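PDB 1WOI: agmatinase from Deinococcus radiodurans, which probably catalyses the hydrolysis of agmatine to putrescine and urea at a pair of manganese ions. Local coordinates for residues V140-H145 and D231-A236; A144-T149 and I176-L181; S227-G232 and D271-A276. All coordinates share one frame; numbering follows the deposited sequence.

Contact 1: V140-H145 and D231-A236; sequences VQLDAH and DGFDPA. With MN (manganese (II) ion), chain H; MN (manganese (II) ion), chain G.
Asp143, His145 and Asp231 converge on the manganese of chain H, an example of a metal joining chain segments far apart in sequence. Asp231 grips the ion with both carboxylate oxygens, OD1 at 2.4 Å and OD2 at 2.2 Å from it. Its CG lies between its own backbone N and carbonyl carbon (chi1 64°), which brings the carboxylate to the loop 143-145, beside Ala144 and His145. Asp143 spans the pair: OD1 binds this manganese, and OD2 binds the manganese of chain G at 2.1 Å. The ring of His145 enters through ND1, 2.3 Å from the chain H ion, and meets Asp231 at about a right angle, with Asp231 OD2 in the ring plane at the CE1 edge. Asp143 OD1 and Asp231 OD1 stand only 3.0 Å apart, a closeness that the shared positive ion probably makes tolerable. Water 1 links the two metals, and Asp229 completes the coordination of the chain H ion.

Backbone and side-chain amides hold these ligands. Ala144 N donates a straight bond of 3.1 Å to Asp231 OD1, nearly along the C-O axis. Asp143 OD1 accepts from His145 N in an Asx turn, met from above the carboxylate plane, and Gln141 NE2 reaches Asp143 OD2 at 3.1 Å. With no side chain on Gly232, its CA can pack 3.8 Å from Asp143 C.

Away from the metals the contact turns apolar, where Leu142 CD1 meets the Phe233 ring obliquely. Leu142 rests also on Ile257 and Leu258 of helix 251-264, and Phe233 on Met289 and Leu292 of helix 284-302, while strand 137-142 runs between strands 223-229 and 173-181 in the parallel sheet.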
ATOM      1  N   VAL A 140      -2.983  26.511 -23.876  1.00 13.26           N
ATOM      2  CA  VAL A 140      -1.606  26.268 -23.444  1.00 11.28           C
ATOM      3  C   VAL A 140      -1.734  24.934 -22.721  1.00 11.79           C
ATOM      4  O   VAL A 140      -2.391  24.833 -21.686  1.00  8.13           O
ATOM      5  CB  VAL A 140      -1.087  27.340 -22.461  1.00 11.71           C
ATOM      6  CG1 VAL A 140       0.284  26.932 -21.939  1.00 11.85           C
ATOM      7  CG2 VAL A 140      -0.983  28.689 -23.174  1.00 13.09           C
ATOM      8  N   GLN A 141      -1.106  23.914 -23.286  1.00 11.19           N
ATOM      9  CA  GLN A 141      -1.185  22.556 -22.766  1.00 12.71           C
ATOM     10  C   GLN A 141       0.118  22.026 -22.159  1.00 12.24           C
ATOM     11  O   GLN A 141       1.157  22.031 -22.820  1.00 14.36           O
ATOM     12  CB  GLN A 141      -1.624  21.657 -23.931  1.00 12.40           C
ATOM     13  CG  GLN A 141      -1.752  20.166 -23.667  1.00 14.35           C
ATOM     14  CD  GLN A 141      -1.935  19.391 -24.964  1.00 13.54           C
ATOM     15  OE1 GLN A 141      -2.117  19.985 -26.030  1.00 15.04           O
ATOM     16  NE2 GLN A 141      -1.888  18.064 -24.884  1.00 10.51           N
ATOM     17  N   LEU A 142       0.063  21.593 -20.898  1.00 11.23           N
ATOM     18  CA  LEU A 142       1.227  20.992 -20.243  1.00 11.65           C
ATOM     19  C   LEU A 142       0.896  19.506 -20.357  1.00 11.04           C
ATOM     20  O   LEU A 142      -0.144  19.060 -19.871  1.00 10.85           O
ATOM     21  CB  LEU A 142       1.326  21.407 -18.773  1.00 12.47           C
ATOM     22  CG  LEU A 142       1.649  22.872 -18.470  1.00 13.20           C
ATOM     23  CD1 LEU A 142       2.009  23.014 -16.998  1.00 13.52           C
ATOM     24  CD2 LEU A 142       2.818  23.328 -19.321  1.00 12.04           C
ATOM     25  N   ASP A 143       1.767  18.733 -20.993  1.00 10.15           N
ATOM     26  CA  ASP A 143       1.444  17.324 -21.204  1.00 11.33           C
ATOM     27  C   ASP A 143       2.662  16.580 -21.726  1.00 10.85           C
ATOM     28  O   ASP A 143       3.512  17.165 -22.396  1.00 14.43           O
ATOM     29  CB  ASP A 143       0.330  17.253 -22.263  1.00 12.07           C
ATOM     30  CG  ASP A 143      -0.502  15.990 -22.187  1.00 15.12           C
ATOM     31  OD1 ASP A 143       0.039  14.911 -21.876  1.00 12.10           O
ATOM     32  OD2 ASP A 143      -1.714  16.096 -22.468  1.00 14.86           O
ATOM     33  N   ALA A 144       2.744  15.291 -21.423  1.00 10.75           N
ATOM     34  CA  ALA A 144       3.832  14.477 -21.930  1.00 11.14           C
ATOM     35  C   ALA A 144       3.372  13.988 -23.298  1.00 10.09           C
ATOM     36  O   ALA A 144       4.179  13.558 -24.116  1.00 10.83           O
ATOM     37  CB  ALA A 144       4.086  13.282 -21.001  1.00 10.13           C
ATOM     38  N   HIS A 145       2.065  14.078 -23.542  1.00 11.00           N
ATOM     39  CA  HIS A 145       1.476  13.611 -24.797  1.00 12.28           C
ATOM     40  C   HIS A 145       0.772  14.724 -25.579  1.00 12.01           C
ATOM     41  O   HIS A 145       0.336  15.720 -25.010  1.00 12.12           O
ATOM     42  CB  HIS A 145       0.485  12.474 -24.514  1.00 13.04           C
ATOM     43  CG  HIS A 145       0.980  11.465 -23.519  1.00 14.35           C
ATOM     44  ND1 HIS A 145       0.621  11.494 -22.187  1.00 12.79           N
ATOM     45  CD2 HIS A 145       1.794  10.391 -23.666  1.00 13.56           C
ATOM     46  CE1 HIS A 145       1.191  10.482 -21.558  1.00 16.75           C
ATOM     47  NE2 HIS A 145       1.907   9.798 -22.431  1.00 15.51           N
ATOM     48  N   ASP A 231       0.726  14.353 -16.069  1.00 10.47           N
ATOM     49  CA  ASP A 231       1.851  13.552 -16.538  1.00 11.43           C
ATOM     50  C   ASP A 231       2.886  14.389 -17.278  1.00 10.57           C
ATOM     51  O   ASP A 231       3.934  13.881 -17.684  1.00 11.55           O
ATOM     52  CB  ASP A 231       1.422  12.322 -17.369  1.00 10.96           C
ATOM     53  CG  ASP A 231       0.714  12.670 -18.658  1.00 13.27           C
ATOM     54  OD1 ASP A 231       1.073  13.672 -19.313  1.00  9.74           O
ATOM     55  OD2 ASP A 231      -0.200  11.896 -19.027  1.00 15.19           O
ATOM     56  N   GLY A 232       2.604  15.683 -17.426  1.00 10.88           N
ATOM     57  CA  GLY A 232       3.575  16.569 -18.047  1.00  8.62           C
ATOM     58  C   GLY A 232       4.723  16.725 -17.058  1.00  9.87           C
ATOM     59  O   GLY A 232       5.880  16.959 -17.431  1.00  9.96           O
ATOM     60  N   PHE A 233       4.398  16.579 -15.776  1.00 10.52           N
ATOM     61  CA  PHE A 233       5.393  16.678 -14.716  1.00  9.52           C
ATOM     62  C   PHE A 233       6.167  15.386 -14.590  1.00  9.47           C
ATOM     63  O   PHE A 233       5.666  14.315 -14.917  1.00  8.55           O
ATOM     64  CB  PHE A 233       4.723  16.999 -13.376  1.00  7.86           C
ATOM     65  CG  PHE A 233       4.140  18.372 -13.329  1.00  9.45           C
ATOM     66  CD1 PHE A 233       2.794  18.585 -13.603  1.00  9.12           C
ATOM     67  CD2 PHE A 233       4.963  19.472 -13.100  1.00  8.71           C
ATOM     68  CE1 PHE A 233       2.278  19.880 -13.658  1.00 12.44           C
ATOM     69  CE2 PHE A 233       4.457  20.771 -13.152  1.00  8.94           C
ATOM     70  CZ  PHE A 233       3.112  20.973 -13.432  1.00 10.56           C
ATOM     71  N   ASP A 234       7.394  15.492 -14.100  1.00  9.05           N
ATOM     72  CA  ASP A 234       8.232  14.319 -13.931  1.00 10.53           C
ATOM     73  C   ASP A 234       7.562  13.338 -12.962  1.00  8.58           C
ATOM     74  O   ASP A 234       7.065  13.737 -11.914  1.00  9.98           O
ATOM     75  CB  ASP A 234       9.600  14.738 -13.395  1.00 10.59           C
ATOM     76  CG  ASP A 234      10.628  13.637 -13.514  1.00 13.03           C
ATOM     77  OD1 ASP A 234      10.539  12.657 -12.755  1.00 13.71           O
ATOM     78  OD2 ASP A 234      11.519  13.750 -14.380  1.00 15.22           O
ATOM     79  N   PRO A 235       7.546  12.040 -13.310  1.00  9.08           N
ATOM     80  CA  PRO A 235       6.938  10.983 -12.490  1.00  9.55           C
ATOM     81  C   PRO A 235       7.507  10.899 -11.070  1.00 10.16           C
ATOM     82  O   PRO A 235       6.846  10.404 -10.153  1.00 11.30           O
ATOM     83  CB  PRO A 235       7.217   9.715 -13.289  1.00 10.92           C
ATOM     84  CG  PRO A 235       7.316  10.185 -14.682  1.00 15.09           C
ATOM     85  CD  PRO A 235       8.073  11.487 -14.568  1.00 10.36           C
ATOM     86  N   ALA A 236       8.740  11.367 -10.897  1.00 11.31           N
ATOM     87  CA  ALA A 236       9.375  11.359  -9.582  1.00 11.21           C
ATOM     88  C   ALA A 236       8.658  12.380  -8.702  1.00 11.25           C
ATOM     89  O   ALA A 236       8.546  12.208  -7.494  1.00 12.20           O
ATOM     90  CB  ALA A 236      10.852  11.729  -9.708  1.00 11.28           C
TER
HETATM   91 MN    MN H1502      -0.619  12.979 -20.924  1.00 21.50          MN
HETATM   92 MN    MN G1501      -3.010  14.515 -21.907  1.00 28.16          MN
HETATM   93  O   HOH W   1      -2.727  12.157 -22.125  1.00 25.62           O

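Contact 2: A144-T149 and I176-L181; sequences AHLDFT and ITTVGL. With MN (manganese (II) ion), chain H; MN (manganese (II) ion), chain G.
The imidazole of His145 carries the CB of Ala144 over one face, 4.0 Å above the plane and offset toward the rim; what His145 offers to strand 176-181 is its carbonyl O, 4.1 Å from Thr178 CG2. This is a beta-alpha-beta crossover of the parallel arginase-type sheet: the loop 144-149 leaves strand 137-142, the chain passes through helix 162-169, and strand 173-181 returns beside the first. As often in alpha/beta proteins, ligand-binding residues sit in the loop at the carboxyl end of a strand.

No hydrogen bond spans the two segments, and the packing is by aliphatic groups. Leu146 CD1 lies 3.9 Å from Leu181 CD1 and 4.0 Å from Thr178 OG1; the branch gets there because CG of Leu146 extends opposite the backbone N (chi1 -172°). The threonine hydroxyl itself is engaged by Gln141 OE1. Ile201 of strand 200-203 packs on both leucines, and Val191 of helix 188-196 on Leu146.

On the metal side, Asp147 OD2 binds the manganese of chain G at 2.1 Å, and OD1 accepts a weak hydrogen bond from water 1, so one carboxylate touches both an ion and the water bridging the pair.

Gly180 takes a positive phi of 113°, a backbone shape that suits a residue without CB, and its O lies 3.6 Å from Ala144 CA. Next to it, the CA-H of Leu181 points at Ala144 O, with CA and O 3.5 Å apart.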
ATOM      1  N   ALA A 144       2.744  15.291 -21.423  1.00 10.75           N
ATOM      2  CA  ALA A 144       3.832  14.477 -21.930  1.00 11.14           C
ATOM      3  C   ALA A 144       3.372  13.988 -23.298  1.00 10.09           C
ATOM      4  O   ALA A 144       4.179  13.558 -24.116  1.00 10.83           O
ATOM      5  CB  ALA A 144       4.086  13.282 -21.001  1.00 10.13           C
ATOM      6  N   HIS A 145       2.065  14.078 -23.542  1.00 11.00           N
ATOM      7  CA  HIS A 145       1.476  13.611 -24.797  1.00 12.28           C
ATOM      8  C   HIS A 145       0.772  14.724 -25.579  1.00 12.01           C
ATOM      9  O   HIS A 145       0.336  15.720 -25.010  1.00 12.12           O
ATOM     10  CB  HIS A 145       0.485  12.474 -24.514  1.00 13.04           C
ATOM     11  CG  HIS A 145       0.980  11.465 -23.519  1.00 14.35           C
ATOM     12  ND1 HIS A 145       0.621  11.494 -22.187  1.00 12.79           N
ATOM     13  CD2 HIS A 145       1.794  10.391 -23.666  1.00 13.56           C
ATOM     14  CE1 HIS A 145       1.191  10.482 -21.558  1.00 16.75           C
ATOM     15  NE2 HIS A 145       1.907   9.798 -22.431  1.00 15.51           N
ATOM     16  N   LEU A 146       0.664  14.550 -26.893  1.00 12.18           N
ATOM     17  CA  LEU A 146       0.034  15.558 -27.745  1.00 12.26           C
ATOM     18  C   LEU A 146      -1.498  15.541 -27.685  1.00 13.00           C
ATOM     19  O   LEU A 146      -2.138  16.594 -27.703  1.00 13.81           O
ATOM     20  CB  LEU A 146       0.501  15.368 -29.194  1.00 12.97           C
ATOM     21  CG  LEU A 146       0.093  16.456 -30.192  1.00 14.57           C
ATOM     22  CD1 LEU A 146       0.772  17.774 -29.818  1.00 14.08           C
ATOM     23  CD2 LEU A 146       0.492  16.027 -31.598  1.00 12.78           C
ATOM     24  N   ASP A 147      -2.072  14.343 -27.611  1.00 12.60           N
ATOM     25  CA  ASP A 147      -3.521  14.154 -27.560  1.00 13.23           C
ATOM     26  C   ASP A 147      -4.284  14.847 -28.693  1.00 12.64           C
ATOM     27  O   ASP A 147      -5.312  15.492 -28.468  1.00 12.96           O
ATOM     28  CB  ASP A 147      -4.077  14.614 -26.207  1.00 15.56           C
ATOM     29  CG  ASP A 147      -3.473  13.856 -25.037  1.00 17.75           C
ATOM     30  OD1 ASP A 147      -3.093  12.675 -25.201  1.00 19.41           O
ATOM     31  OD2 ASP A 147      -3.395  14.440 -23.944  1.00 22.50           O
ATOM     32  N   PHE A 148      -3.777  14.697 -29.912  1.00 13.92           N
ATOM     33  CA  PHE A 148      -4.403  15.284 -31.091  1.00 12.25           C
ATOM     34  C   PHE A 148      -4.693  14.176 -32.113  1.00 14.05           C
ATOM     35  O   PHE A 148      -4.718  14.421 -33.323  1.00 11.26           O
ATOM     36  CB  PHE A 148      -3.476  16.335 -31.714  1.00 13.34           C
ATOM     37  CG  PHE A 148      -4.192  17.317 -32.605  1.00 12.95           C
ATOM     38  CD1 PHE A 148      -5.126  18.193 -32.073  1.00 12.52           C
ATOM     39  CD2 PHE A 148      -3.940  17.357 -33.973  1.00 13.73           C
ATOM     40  CE1 PHE A 148      -5.808  19.101 -32.891  1.00 15.50           C
ATOM     41  CE2 PHE A 148      -4.616  18.259 -34.797  1.00 13.14           C
ATOM     42  CZ  PHE A 148      -5.547  19.128 -34.256  1.00 12.77           C
ATOM     43  N   THR A 149      -4.917  12.966 -31.609  1.00 11.78           N
ATOM     44  CA  THR A 149      -5.199  11.793 -32.441  1.00 12.77           C
ATOM     45  C   THR A 149      -6.655  11.748 -32.908  1.00 12.42           C
ATOM     46  O   THR A 149      -7.572  12.095 -32.159  1.00 11.56           O
ATOM     47  CB  THR A 149      -4.859  10.489 -31.658  1.00 11.79           C
ATOM     48  OG1 THR A 149      -3.435  10.386 -31.507  1.00 11.89           O
ATOM     49  CG2 THR A 149      -5.385   9.249 -32.383  1.00 11.49           C
ATOM     50  N   ILE A 176      -2.925  25.942 -30.416  1.00 14.26           N
ATOM     51  CA  ILE A 176      -2.578  25.201 -29.218  1.00 13.85           C
ATOM     52  C   ILE A 176      -1.064  25.168 -29.097  1.00 13.06           C
ATOM     53  O   ILE A 176      -0.356  24.929 -30.075  1.00 16.55           O
ATOM     54  CB  ILE A 176      -3.075  23.736 -29.252  1.00 14.28           C
ATOM     55  CG1 ILE A 176      -4.604  23.694 -29.321  1.00 13.06           C
ATOM     56  CG2 ILE A 176      -2.579  22.998 -28.002  1.00 11.73           C
ATOM     57  CD1 ILE A 176      -5.177  22.275 -29.405  1.00 15.07           C
ATOM     58  N   THR A 177      -0.580  25.437 -27.893  1.00 12.45           N
ATOM     59  CA  THR A 177       0.840  25.389 -27.601  1.00 12.40           C
ATOM     60  C   THR A 177       0.961  24.247 -26.596  1.00 12.61           C
ATOM     61  O   THR A 177       0.387  24.319 -25.508  1.00 12.07           O
ATOM     62  CB  THR A 177       1.330  26.687 -26.935  1.00 12.44           C
ATOM     63  OG1 THR A 177       1.116  27.790 -27.820  1.00 13.07           O
ATOM     64  CG2 THR A 177       2.812  26.585 -26.615  1.00 12.74           C
ATOM     65  N   THR A 178       1.685  23.195 -26.960  1.00 12.80           N
ATOM     66  CA  THR A 178       1.843  22.051 -26.070  1.00 13.12           C
ATOM     67  C   THR A 178       3.281  21.978 -25.593  1.00 13.77           C
ATOM     68  O   THR A 178       4.214  21.950 -26.402  1.00 13.02           O
ATOM     69  CB  THR A 178       1.472  20.741 -26.780  1.00 15.33           C
ATOM     70  OG1 THR A 178       0.164  20.869 -27.359  1.00 13.90           O
ATOM     71  CG2 THR A 178       1.458  19.588 -25.787  1.00 12.58           C
ATOM     72  N   VAL A 179       3.454  21.940 -24.273  1.00 13.66           N
ATOM     73  CA  VAL A 179       4.781  21.909 -23.678  1.00 12.10           C
ATOM     74  C   VAL A 179       4.998  20.699 -22.776  1.00 11.26           C
ATOM     75  O   VAL A 179       4.159  20.387 -21.937  1.00 10.33           O
ATOM     76  CB  VAL A 179       5.026  23.192 -22.845  1.00 13.36           C
ATOM     77  CG1 VAL A 179       6.489  23.268 -22.415  1.00 15.31           C
ATOM     78  CG2 VAL A 179       4.637  24.415 -23.657  1.00 14.97           C
ATOM     79  N   GLY A 180       6.131  20.021 -22.961  1.00 12.73           N
ATOM     80  CA  GLY A 180       6.457  18.863 -22.144  1.00 12.30           C
ATOM     81  C   GLY A 180       6.495  17.518 -22.855  1.00 13.34           C
ATOM     82  O   GLY A 180       6.806  16.500 -22.235  1.00 12.31           O
ATOM     83  N   LEU A 181       6.197  17.507 -24.151  1.00 13.92           N
ATOM     84  CA  LEU A 181       6.180  16.260 -24.915  1.00 13.57           C
ATOM     85  C   LEU A 181       7.471  15.453 -24.853  1.00 13.06           C
ATOM     86  O   LEU A 181       8.571  15.994 -24.978  1.00  9.97           O
ATOM     87  CB  LEU A 181       5.833  16.544 -26.378  1.00 16.05           C
ATOM     88  CG  LEU A 181       4.484  17.220 -26.632  1.00 17.03           C
ATOM     89  CD1 LEU A 181       4.244  17.307 -28.135  1.00 19.58           C
ATOM     90  CD2 LEU A 181       3.370  16.425 -25.966  1.00 15.46           C
TER
HETATM   91 MN    MN H1502      -0.619  12.979 -20.924  1.00 21.50          MN
HETATM   92 MN    MN G1501      -3.010  14.515 -21.907  1.00 28.16          MN
HETATM   93  O   HOH W   1      -2.727  12.157 -22.125  1.00 25.62           O

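Contact 3: S227-G232 and D271-A276; sequences SVDVDG and DLVELA. With MN (manganese (II) ion), chain H; MN (manganese (II) ion), chain G.
With chi1 at 69°, the carboxylate of Asp271 folds back over its own main chain, while Ser227 OG is trans to the main-chain nitrogen (chi1 -179°); together these bring the hydroxyl to the carboxylate across neighbouring strands. Ser227 OG donates to the syn lone pair of Asp271 OD1 at 3.0 Å. The same OG is hydrogen-bonded to NE2 of His121, a manganese ligand, and Asp271 OD2 is held by Tyr225 OH and Ser124 OG, so Asp271 probably helps to position Ser227, the second-shell partner of His121. An alanine here would strip away that carboxylate and is likely to leave the Ser227 hydroxyl without its acceptor, free to turn from His121.

Strands 227-229 and 271-273 run parallel, 17° apart, in regular register. Val228 bonds through N to Asp271 O and through O to Val273 N, each 2.9 Å, and Val230 N continues the ladder to Val273 O at 3.1 Å. On the opposite side of the sheet from Asp229, Val228 CG1 packs 3.8 Å from Leu272 CD2. Val230 crosses the same leucine at about a right angle, CG1 to CD1 at 3.7 Å, and both side chains touch Met289 of helix 284-302.

Asp229 OD2 bridges both manganese ions. Its OD1 accepts Asp231 N at 2.9 Å, closing an Asx turn, and rests against CB of Glu274, whose OE2 in turn bonds to His121 N.

The Asp-x-Asp pair, at the carboxyl end of the first strand of the beta-alpha-beta unit 223-229, 251-264, 266-273, belongs to the binuclear manganese centre characteristic of the arginase family.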
ATOM      1  N   SER A 227      -4.668  23.854 -19.987  1.00 11.51           N
ATOM      2  CA  SER A 227      -4.981  22.445 -19.812  1.00 10.48           C
ATOM      3  C   SER A 227      -3.738  21.815 -19.212  1.00 10.57           C
ATOM      4  O   SER A 227      -2.712  21.678 -19.881  1.00 11.43           O
ATOM      5  CB  SER A 227      -5.307  21.760 -21.134  1.00 14.05           C
ATOM      6  OG  SER A 227      -5.619  20.397 -20.890  1.00 12.63           O
ATOM      7  N   VAL A 228      -3.824  21.438 -17.945  1.00  8.84           N
ATOM      8  CA  VAL A 228      -2.686  20.833 -17.280  1.00  9.03           C
ATOM      9  C   VAL A 228      -2.884  19.342 -17.060  1.00  8.42           C
ATOM     10  O   VAL A 228      -3.742  18.927 -16.280  1.00  9.22           O
ATOM     11  CB  VAL A 228      -2.420  21.499 -15.911  1.00  8.58           C
ATOM     12  CG1 VAL A 228      -1.187  20.862 -15.252  1.00  8.89           C
ATOM     13  CG2 VAL A 228      -2.223  23.004 -16.090  1.00  9.15           C
ATOM     14  N   ASP A 229      -2.099  18.545 -17.773  1.00  9.12           N
ATOM     15  CA  ASP A 229      -2.130  17.091 -17.622  1.00  8.52           C
ATOM     16  C   ASP A 229      -0.984  16.825 -16.651  1.00  8.54           C
ATOM     17  O   ASP A 229       0.173  17.146 -16.949  1.00 11.73           O
ATOM     18  CB  ASP A 229      -1.841  16.412 -18.958  1.00  9.57           C
ATOM     19  CG  ASP A 229      -1.894  14.896 -18.869  1.00 11.29           C
ATOM     20  OD1 ASP A 229      -1.564  14.329 -17.808  1.00 13.69           O
ATOM     21  OD2 ASP A 229      -2.248  14.269 -19.880  1.00 11.71           O
ATOM     22  N   VAL A 230      -1.286  16.249 -15.494  1.00  9.56           N
ATOM     23  CA  VAL A 230      -0.235  16.006 -14.516  1.00  9.07           C
ATOM     24  C   VAL A 230       0.927  15.159 -15.023  1.00 10.39           C
ATOM     25  O   VAL A 230       2.025  15.240 -14.461  1.00  8.78           O
ATOM     26  CB  VAL A 230      -0.790  15.379 -13.201  1.00  8.83           C
ATOM     27  CG1 VAL A 230      -1.909  16.244 -12.644  1.00 11.28           C
ATOM     28  CG2 VAL A 230      -1.280  13.956 -13.446  1.00 11.84           C
ATOM     29  N   ASP A 231       0.726  14.353 -16.069  1.00 10.47           N
ATOM     30  CA  ASP A 231       1.851  13.552 -16.538  1.00 11.43           C
ATOM     31  C   ASP A 231       2.886  14.389 -17.278  1.00 10.57           C
ATOM     32  O   ASP A 231       3.934  13.881 -17.684  1.00 11.55           O
ATOM     33  CB  ASP A 231       1.422  12.322 -17.369  1.00 10.96           C
ATOM     34  CG  ASP A 231       0.714  12.670 -18.658  1.00 13.27           C
ATOM     35  OD1 ASP A 231       1.073  13.672 -19.313  1.00  9.74           O
ATOM     36  OD2 ASP A 231      -0.200  11.896 -19.027  1.00 15.19           O
ATOM     37  N   GLY A 232       2.604  15.683 -17.426  1.00 10.88           N
ATOM     38  CA  GLY A 232       3.575  16.569 -18.047  1.00  8.62           C
ATOM     39  C   GLY A 232       4.723  16.725 -17.058  1.00  9.87           C
ATOM     40  O   GLY A 232       5.880  16.959 -17.431  1.00  9.96           O
ATOM     41  N   ASP A 271      -8.036  23.490 -16.701  1.00 13.53           N
ATOM     42  CA  ASP A 271      -8.446  22.164 -16.283  1.00 10.78           C
ATOM     43  C   ASP A 271      -7.202  21.446 -15.778  1.00 11.07           C
ATOM     44  O   ASP A 271      -6.073  21.752 -16.181  1.00  9.47           O
ATOM     45  CB  ASP A 271      -9.201  21.374 -17.388  1.00 14.99           C
ATOM     46  CG  ASP A 271      -8.334  20.960 -18.568  1.00 15.45           C
ATOM     47  OD1 ASP A 271      -7.166  20.567 -18.381  1.00 16.46           O
ATOM     48  OD2 ASP A 271      -8.861  20.990 -19.704  1.00 17.03           O
ATOM     49  N   LEU A 272      -7.417  20.549 -14.827  1.00 10.75           N
ATOM     50  CA  LEU A 272      -6.350  19.775 -14.203  1.00 11.11           C
ATOM     51  C   LEU A 272      -6.810  18.343 -14.412  1.00  9.61           C
ATOM     52  O   LEU A 272      -7.788  17.914 -13.798  1.00  9.94           O
ATOM     53  CB  LEU A 272      -6.284  20.115 -12.707  1.00 11.57           C
ATOM     54  CG  LEU A 272      -5.044  19.677 -11.915  1.00 12.65           C
ATOM     55  CD1 LEU A 272      -4.993  18.164 -11.734  1.00 12.78           C
ATOM     56  CD2 LEU A 272      -3.822  20.174 -12.657  1.00 14.19           C
ATOM     57  N   VAL A 273      -6.115  17.612 -15.282  1.00  9.67           N
ATOM     58  CA  VAL A 273      -6.511  16.244 -15.608  1.00  9.53           C
ATOM     59  C   VAL A 273      -5.462  15.152 -15.413  1.00  8.62           C
ATOM     60  O   VAL A 273      -4.283  15.429 -15.211  1.00  8.59           O
ATOM     61  CB  VAL A 273      -6.993  16.168 -17.079  1.00  8.45           C
ATOM     62  CG1 VAL A 273      -8.130  17.149 -17.297  1.00  6.39           C
ATOM     63  CG2 VAL A 273      -5.835  16.474 -18.032  1.00  9.19           C
ATOM     64  N   GLU A 274      -5.935  13.906 -15.478  1.00 10.78           N
ATOM     65  CA  GLU A 274      -5.125  12.692 -15.357  1.00 10.38           C
ATOM     66  C   GLU A 274      -4.482  12.388 -13.997  1.00 10.72           C
ATOM     67  O   GLU A 274      -3.621  11.516 -13.897  1.00  9.64           O
ATOM     68  CB  GLU A 274      -4.046  12.669 -16.451  1.00 10.38           C
ATOM     69  CG  GLU A 274      -4.571  12.551 -17.895  1.00 12.82           C
ATOM     70  CD  GLU A 274      -5.174  11.183 -18.237  1.00 14.97           C
ATOM     71  OE1 GLU A 274      -4.867  10.186 -17.549  1.00 18.61           O
ATOM     72  OE2 GLU A 274      -5.944  11.099 -19.219  1.00 14.19           O
ATOM     73  N   LEU A 275      -4.886  13.092 -12.948  1.00 10.80           N
ATOM     74  CA  LEU A 275      -4.332  12.804 -11.625  1.00 10.62           C
ATOM     75  C   LEU A 275      -4.978  11.485 -11.195  1.00 10.32           C
ATOM     76  O   LEU A 275      -6.191  11.338 -11.307  1.00 10.38           O
ATOM     77  CB  LEU A 275      -4.729  13.901 -10.631  1.00 13.12           C
ATOM     78  CG  LEU A 275      -3.978  14.077  -9.305  1.00 19.00           C
ATOM     79  CD1 LEU A 275      -5.000  14.276  -8.191  1.00 16.71           C
ATOM     80  CD2 LEU A 275      -3.074  12.901  -9.007  1.00 14.77           C
ATOM     81  N   ALA A 276      -4.171  10.540 -10.716  1.00 10.08           N
ATOM     82  CA  ALA A 276      -4.656   9.233 -10.257  1.00  9.98           C
ATOM     83  C   ALA A 276      -4.149   9.049  -8.828  1.00  8.87           C
ATOM     84  O   ALA A 276      -3.051   8.537  -8.615  1.00  9.21           O
ATOM     85  CB  ALA A 276      -4.110   8.117 -11.155  1.00 12.12           C
TER
HETATM   86 MN    MN H1502      -0.619  12.979 -20.924  1.00 21.50          MN
HETATM   87 MN    MN G1501      -3.010  14.515 -21.907  1.00 28.16          MN
HETATM   88  O   HOH W   1      -2.727  12.157 -22.125  1.00 25.62           O

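Following the chain, strand 137-142 opens contact 1 and its outgoing loop opens contact 2, the two sharing Ala144 and His145. Contact 2 closes first, at 176-181, after a short crossover, and so nests inside the longer loop that contact 1 closes at 231-236. Contact 3 starts at 227-232, just before that closure, and ends beyond it at 271-276, so contacts 1 and 3 interlock, with Asp231 and Gly232 in common. Across the sheet the four strands stand in the order 266-273, 223-229, 137-142, 173-181. The three contacts thus join successive neighbours or their outgoing loops, gathering ligands from separate crossovers around one metal pair.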